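PDB 5FX8: zonadhesin from Komagataella phaffii, which is a putative cell-wall adhesin that may take part in cell-cell interaction, its N-terminal part being built of two cohesin-like domains. Local coordinates for residues Q151-W165 and T295-S307. Residues are numbered along the deposited sequence; the frame is centred on the assembly and turned at random.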
loop_
_atom_site.group_PDB
_atom_site.type_symbol
_atom_site.label_atom_id
_atom_site.label_comp_id
_atom_site.label_asym_id
_atom_site.label_seq_id
_atom_site.Cartn_x
_atom_site.Cartn_y
_atom_site.Cartn_z
ATOM N N GLN C 151 7.634 -33.675 23.169
ATOM C CA GLN C 151 6.368 -33.289 23.747
ATOM C C GLN C 151 6.679 -32.486 24.994
ATOM O O GLN C 151 7.833 -32.450 25.421
ATOM C CB GLN C 151 5.527 -34.517 24.061
ATOM C CG GLN C 151 6.228 -35.512 24.931
ATOM C CD GLN C 151 5.323 -36.641 25.338
ATOM O OE1 GLN C 151 4.111 -36.488 25.335
ATOM N NE2 GLN C 151 5.904 -37.788 25.686
ATOM N N PRO C 152 5.708 -31.809 25.588
ATOM C CA PRO C 152 5.972 -31.130 26.857
ATOM C C PRO C 152 6.343 -32.124 27.943
ATOM O O PRO C 152 5.681 -33.144 28.124
ATOM C CB PRO C 152 4.644 -30.441 27.163
ATOM C CG PRO C 152 3.989 -30.322 25.850
ATOM C CD PRO C 152 4.354 -31.530 25.098
ATOM N N ILE C 153 7.405 -31.809 28.676
ATOM C CA ILE C 153 7.818 -32.590 29.824
ATOM C C ILE C 153 7.773 -31.708 31.069
ATOM O O ILE C 153 7.629 -30.496 30.987
ATOM C CB ILE C 153 9.206 -33.212 29.639
ATOM C CG1 ILE C 153 10.258 -32.127 29.484
ATOM C CG2 ILE C 153 9.197 -34.126 28.451
ATOM C CD1 ILE C 153 11.632 -32.675 29.395
ATOM N N LYS C 154 7.882 -32.353 32.236
ATOM C CA LYS C 154 7.883 -31.714 33.544
ATOM C C LYS C 154 9.086 -32.223 34.333
ATOM O O LYS C 154 9.398 -33.408 34.276
ATOM C CB LYS C 154 6.582 -32.023 34.278
ATOM C CG LYS C 154 6.190 -30.945 35.241
ATOM C CD LYS C 154 5.842 -31.479 36.578
ATOM C CE LYS C 154 4.666 -32.364 36.493
ATOM N NZ LYS C 154 4.312 -32.821 37.850
ATOM N N LEU C 155 9.778 -31.341 35.056
ATOM C CA LEU C 155 10.956 -31.711 35.842
ATOM C C LEU C 155 10.863 -31.142 37.256
ATOM O O LEU C 155 10.343 -30.043 37.443
ATOM C CB LEU C 155 12.248 -31.222 35.164
ATOM C CG LEU C 155 12.500 -31.720 33.732
ATOM C CD1 LEU C 155 13.771 -31.143 33.161
ATOM C CD2 LEU C 155 12.553 -33.222 33.649
ATOM N N SER C 156 11.350 -31.892 38.258
ATOM C CA SER C 156 11.378 -31.475 39.660
ATOM C C SER C 156 12.801 -31.138 40.066
ATOM O O SER C 156 13.751 -31.757 39.595
ATOM C CB SER C 156 10.887 -32.570 40.623
ATOM O OG SER C 156 9.628 -33.124 40.303
ATOM N N ASN C 157 12.961 -30.187 40.970
ATOM C CA ASN C 157 14.275 -29.919 41.536
ATOM C C ASN C 157 14.086 -29.524 42.984
ATOM O O ASN C 157 13.429 -28.524 43.271
ATOM C CB ASN C 157 15.018 -28.813 40.792
ATOM C CG ASN C 157 15.414 -29.207 39.372
ATOM O OD1 ASN C 157 16.392 -29.932 39.161
ATOM N ND2 ASN C 157 14.666 -28.702 38.386
ATOM N N ALA C 158 14.647 -30.290 43.899
ATOM C CA ALA C 158 14.560 -29.898 45.294
ATOM C C ALA C 158 15.386 -28.642 45.520
ATOM O O ALA C 158 16.532 -28.557 45.077
ATOM C CB ALA C 158 15.050 -31.023 46.195
ATOM N N VAL C 159 14.812 -27.653 46.196
ATOM C CA VAL C 159 15.563 -26.485 46.621
ATOM C C VAL C 159 15.259 -26.222 48.093
ATOM O O VAL C 159 14.426 -26.880 48.711
ATOM C CB VAL C 159 15.260 -25.252 45.742
ATOM C CG1 VAL C 159 15.529 -25.584 44.292
ATOM C CG2 VAL C 159 13.821 -24.808 45.894
ATOM N N THR C 160 15.970 -25.257 48.659
ATOM C CA THR C 160 15.738 -24.786 50.023
ATOM C C THR C 160 14.355 -24.153 50.195
ATOM O O THR C 160 14.191 -22.933 50.213
ATOM C CB THR C 160 16.810 -23.771 50.353
ATOM O OG1 THR C 160 18.081 -24.320 50.004
ATOM C CG2 THR C 160 16.769 -23.430 51.817
ATOM N N GLY C 161 13.335 -24.984 50.371
ATOM C CA GLY C 161 11.991 -24.441 50.317
ATOM C C GLY C 161 10.829 -25.407 50.326
ATOM O O GLY C 161 10.088 -25.422 51.287
ATOM N N GLY C 162 10.635 -26.183 49.265
ATOM C CA GLY C 162 11.437 -26.033 48.084
ATOM C C GLY C 162 11.335 -27.019 46.947
ATOM O O GLY C 162 12.119 -27.951 46.896
ATOM N N VAL C 163 10.403 -26.803 46.018
ATOM C CA VAL C 163 10.436 -27.435 44.703
ATOM C C VAL C 163 10.484 -26.347 43.655
ATOM O O VAL C 163 9.634 -25.455 43.650
ATOM C CB VAL C 163 9.208 -28.305 44.416
ATOM C CG1 VAL C 163 9.591 -29.383 43.443
ATOM C CG2 VAL C 163 8.643 -28.840 45.637
ATOM N N GLU C 164 11.422 -26.448 42.739
ATOM C CA GLU C 164 11.369 -25.677 41.513
ATOM C C GLU C 164 10.885 -26.616 40.421
ATOM O O GLU C 164 11.502 -27.658 40.176
ATOM C CB GLU C 164 12.730 -25.085 41.187
ATOM C CG GLU C 164 12.697 -24.089 40.057
ATOM C CD GLU C 164 14.046 -23.484 39.768
ATOM O OE1 GLU C 164 15.072 -23.975 40.316
ATOM O OE2 GLU C 164 14.066 -22.510 38.980
ATOM N N TRP C 165 9.748 -26.285 39.821
ATOM C CA TRP C 165 9.204 -27.053 38.719
ATOM C C TRP C 165 9.679 -26.456 37.411
ATOM O O TRP C 165 9.783 -25.237 37.286
ATOM C CB TRP C 165 7.685 -27.043 38.738
ATOM C CG TRP C 165 7.062 -27.629 39.914
ATOM C CD1 TRP C 165 6.527 -26.965 40.970
ATOM C CD2 TRP C 165 6.848 -29.009 40.157
ATOM N NE1 TRP C 165 5.993 -27.847 41.865
ATOM C CE2 TRP C 165 6.184 -29.116 41.391
ATOM C CE3 TRP C 165 7.163 -30.172 39.457
ATOM C CZ2 TRP C 165 5.834 -30.341 41.945
ATOM C CZ3 TRP C 165 6.804 -31.390 40.001
ATOM C CH2 TRP C 165 6.143 -31.463 41.232
ATOM N N THR C 295 -3.644 -29.999 20.877
ATOM C CA THR C 295 -3.148 -31.207 21.531
ATOM C C THR C 295 -2.926 -30.959 23.022
ATOM O O THR C 295 -2.157 -30.066 23.395
ATOM C CB THR C 295 -1.842 -31.672 20.900
ATOM O OG1 THR C 295 -1.966 -31.705 19.480
ATOM C CG2 THR C 295 -1.556 -33.048 21.346
ATOM N N SER C 296 -3.572 -31.772 23.868
ATOM C CA SER C 296 -3.505 -31.662 25.321
ATOM C C SER C 296 -2.580 -32.710 25.927
ATOM O O SER C 296 -2.465 -33.829 25.424
ATOM C CB SER C 296 -4.883 -31.809 25.939
ATOM O OG SER C 296 -5.680 -30.702 25.592
ATOM N N PHE C 297 -1.918 -32.333 27.022
ATOM C CA PHE C 297 -1.008 -33.213 27.741
ATOM C C PHE C 297 -1.257 -33.062 29.231
ATOM O O PHE C 297 -1.584 -31.980 29.716
ATOM C CB PHE C 297 0.474 -32.903 27.457
ATOM C CG PHE C 297 0.854 -32.993 26.018
ATOM C CD1 PHE C 297 0.567 -31.961 25.148
ATOM C CD2 PHE C 297 1.527 -34.093 25.540
ATOM C CE1 PHE C 297 0.911 -32.039 23.833
ATOM C CE2 PHE C 297 1.888 -34.176 24.221
ATOM C CZ PHE C 297 1.575 -33.146 23.361
ATOM N N VAL C 298 -1.091 -34.159 29.956
ATOM C CA VAL C 298 -1.204 -34.173 31.406
ATOM C C VAL C 298 0.108 -34.688 31.975
ATOM O O VAL C 298 0.626 -35.719 31.530
ATOM C CB VAL C 298 -2.391 -35.029 31.869
ATOM C CG1 VAL C 298 -2.637 -34.835 33.341
ATOM C CG2 VAL C 298 -3.612 -34.640 31.095
ATOM N N LEU C 299 0.653 -33.960 32.943
ATOM C CA LEU C 299 1.939 -34.286 33.558
ATOM C C LEU C 299 1.736 -34.313 35.072
ATOM O O LEU C 299 1.785 -33.278 35.741
ATOM C CB LEU C 299 3.003 -33.275 33.139
ATOM C CG LEU C 299 3.032 -32.874 31.664
ATOM C CD1 LEU C 299 3.902 -31.670 31.477
ATOM C CD2 LEU C 299 3.543 -33.972 30.808
ATOM N N ASP C 300 1.514 -35.501 35.626
ATOM C CA ASP C 300 1.112 -35.613 37.022
ATOM C C ASP C 300 2.196 -36.198 37.915
ATOM O O ASP C 300 1.906 -36.563 39.058
ATOM C CB ASP C 300 -0.171 -36.430 37.152
ATOM C CG ASP C 300 -0.180 -37.646 36.257
ATOM O OD1 ASP C 300 0.906 -38.154 35.913
ATOM O OD2 ASP C 300 -1.285 -38.105 35.903
ATOM N N GLU C 301 3.433 -36.261 37.443
ATOM C CA GLU C 301 4.516 -36.814 38.251
ATOM C C GLU C 301 4.618 -36.092 39.598
ATOM O O GLU C 301 4.716 -34.856 39.621
ATOM C CB GLU C 301 5.844 -36.729 37.501
ATOM C CG GLU C 301 6.937 -37.649 38.033
ATOM C CD GLU C 301 8.342 -37.203 37.630
ATOM O OE1 GLU C 301 8.459 -36.190 36.898
ATOM O OE2 GLU C 301 9.330 -37.861 38.053
ATOM N N PRO C 302 4.577 -36.820 40.738
ATOM C CA PRO C 302 4.735 -36.200 42.061
ATOM C C PRO C 302 6.149 -35.758 42.361
ATOM O O PRO C 302 7.073 -36.031 41.594
ATOM C CB PRO C 302 4.338 -37.321 43.028
ATOM C CG PRO C 302 3.672 -38.307 42.244
ATOM C CD PRO C 302 4.200 -38.227 40.852
ATOM N N PHE C 303 6.323 -35.096 43.496
ATOM C CA PHE C 303 7.628 -34.722 44.009
ATOM C C PHE C 303 7.883 -35.435 45.326
ATOM O O PHE C 303 6.981 -35.582 46.156
ATOM C CB PHE C 303 7.734 -33.225 44.214
ATOM C CG PHE C 303 9.010 -32.786 44.859
ATOM C CD1 PHE C 303 10.196 -32.847 44.175
ATOM C CD2 PHE C 303 9.015 -32.275 46.136
ATOM C CE1 PHE C 303 11.352 -32.425 44.754
ATOM C CE2 PHE C 303 10.175 -31.852 46.718
ATOM C CZ PHE C 303 11.341 -31.925 46.028
ATOM N N TYR C 304 9.121 -35.878 45.503
ATOM C CA TYR C 304 9.525 -36.665 46.656
ATOM C C TYR C 304 10.774 -36.045 47.245
ATOM O O TYR C 304 11.664 -35.600 46.517
ATOM C CB TYR C 304 9.783 -38.112 46.277
ATOM C CG TYR C 304 8.573 -38.884 45.807
ATOM C CD1 TYR C 304 7.536 -39.186 46.686
ATOM C CD2 TYR C 304 8.484 -39.351 44.508
ATOM C CE1 TYR C 304 6.455 -39.901 46.279
ATOM C CE2 TYR C 304 7.399 -40.072 44.091
ATOM C CZ TYR C 304 6.390 -40.345 44.987
ATOM O OH TYR C 304 5.291 -41.064 44.608
ATOM N N ARG C 305 10.828 -35.986 48.564
ATOM C CA ARG C 305 11.976 -35.376 49.199
ATOM C C ARG C 305 12.988 -36.380 49.725
ATOM O O ARG C 305 14.142 -36.008 49.930
ATOM C CB ARG C 305 11.515 -34.450 50.324
ATOM C CG ARG C 305 10.721 -33.281 49.808
ATOM C CD ARG C 305 10.253 -32.378 50.907
ATOM N NE ARG C 305 11.004 -31.135 50.949
ATOM C CZ ARG C 305 10.670 -30.105 51.709
ATOM N NH1 ARG C 305 9.598 -30.184 52.476
ATOM N NH2 ARG C 305 11.398 -29.005 51.702
ATOM N N ALA C 306 12.613 -37.634 49.925
ATOM C CA ALA C 306 13.517 -38.575 50.559
ATOM C C ALA C 306 13.418 -39.935 49.889
ATOM O O ALA C 306 12.463 -40.231 49.182
ATOM C CB ALA C 306 13.214 -38.695 52.052
ATOM N N SER C 307 14.433 -40.759 50.121
ATOM C CA SER C 307 14.370 -42.160 49.728
ATOM C C SER C 307 13.239 -42.859 50.465
ATOM O O SER C 307 13.038 -42.655 51.659
ATOM C CB SER C 307 15.690 -42.855 50.038
ATOM O OG SER C 307 16.767 -42.297 49.309
#
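Phe-303 and Val-163 meet at the seam of a beta sandwich, the second cohesin-like domain, where the edge strand 294-304 of one antiparallel sheet packs across the hairpin 153-158/162-170 at the border of the other. The two sheets face each other mostly through side chains. Phe-303 swings its ring away from its own backbone N, over to the hairpin, and the branched valine gives its ring a broad apolar surface. Val-163 CG1 stands over the ring in a CH-pi contact, 3.6 Å from its centroid, while CG2 covers the CD2-CE2 side. Ala-158, small enough to fit beside the ring, sets CB in the ring plane at the edge, 3.8 Å from CZ. Trp-165 flanks the other end, crossing obliquely so that CH2 lies 3.8 Å from Phe-303 CB.

At the far end, Phe-297 and Pro-152 cross at about a right angle. Pro-152 sets CD over the centre of the phenyl face, its C-H groups meeting the pi cloud, 5° off the ring normal and 3.5 Å from the centroid. Gln-151 approaches the same ring at its edge, with the amide plane turned 68° from the ring.

Between the two phenyl rings, Leu-299 lays CD1 against Lys-154 CB, apolar against the aliphatic root of a long chain. Lys-154 is buried, and bends at chi2 and chi3 carry its amine to the loop at Asp-300 to Pro-302 that interrupts strand 294-304. A flexible chain suits this task, since the polar tip must find oxygens inside the sandwich: Asn-278 OD1 of strand 275-286 accepts a bond from NZ. A further bond runs from Lys-154 NZ to Glu-301 O, 2.7 Å long, in the carbonyl plane and on a lone pair, with a C=O...N angle of 136°.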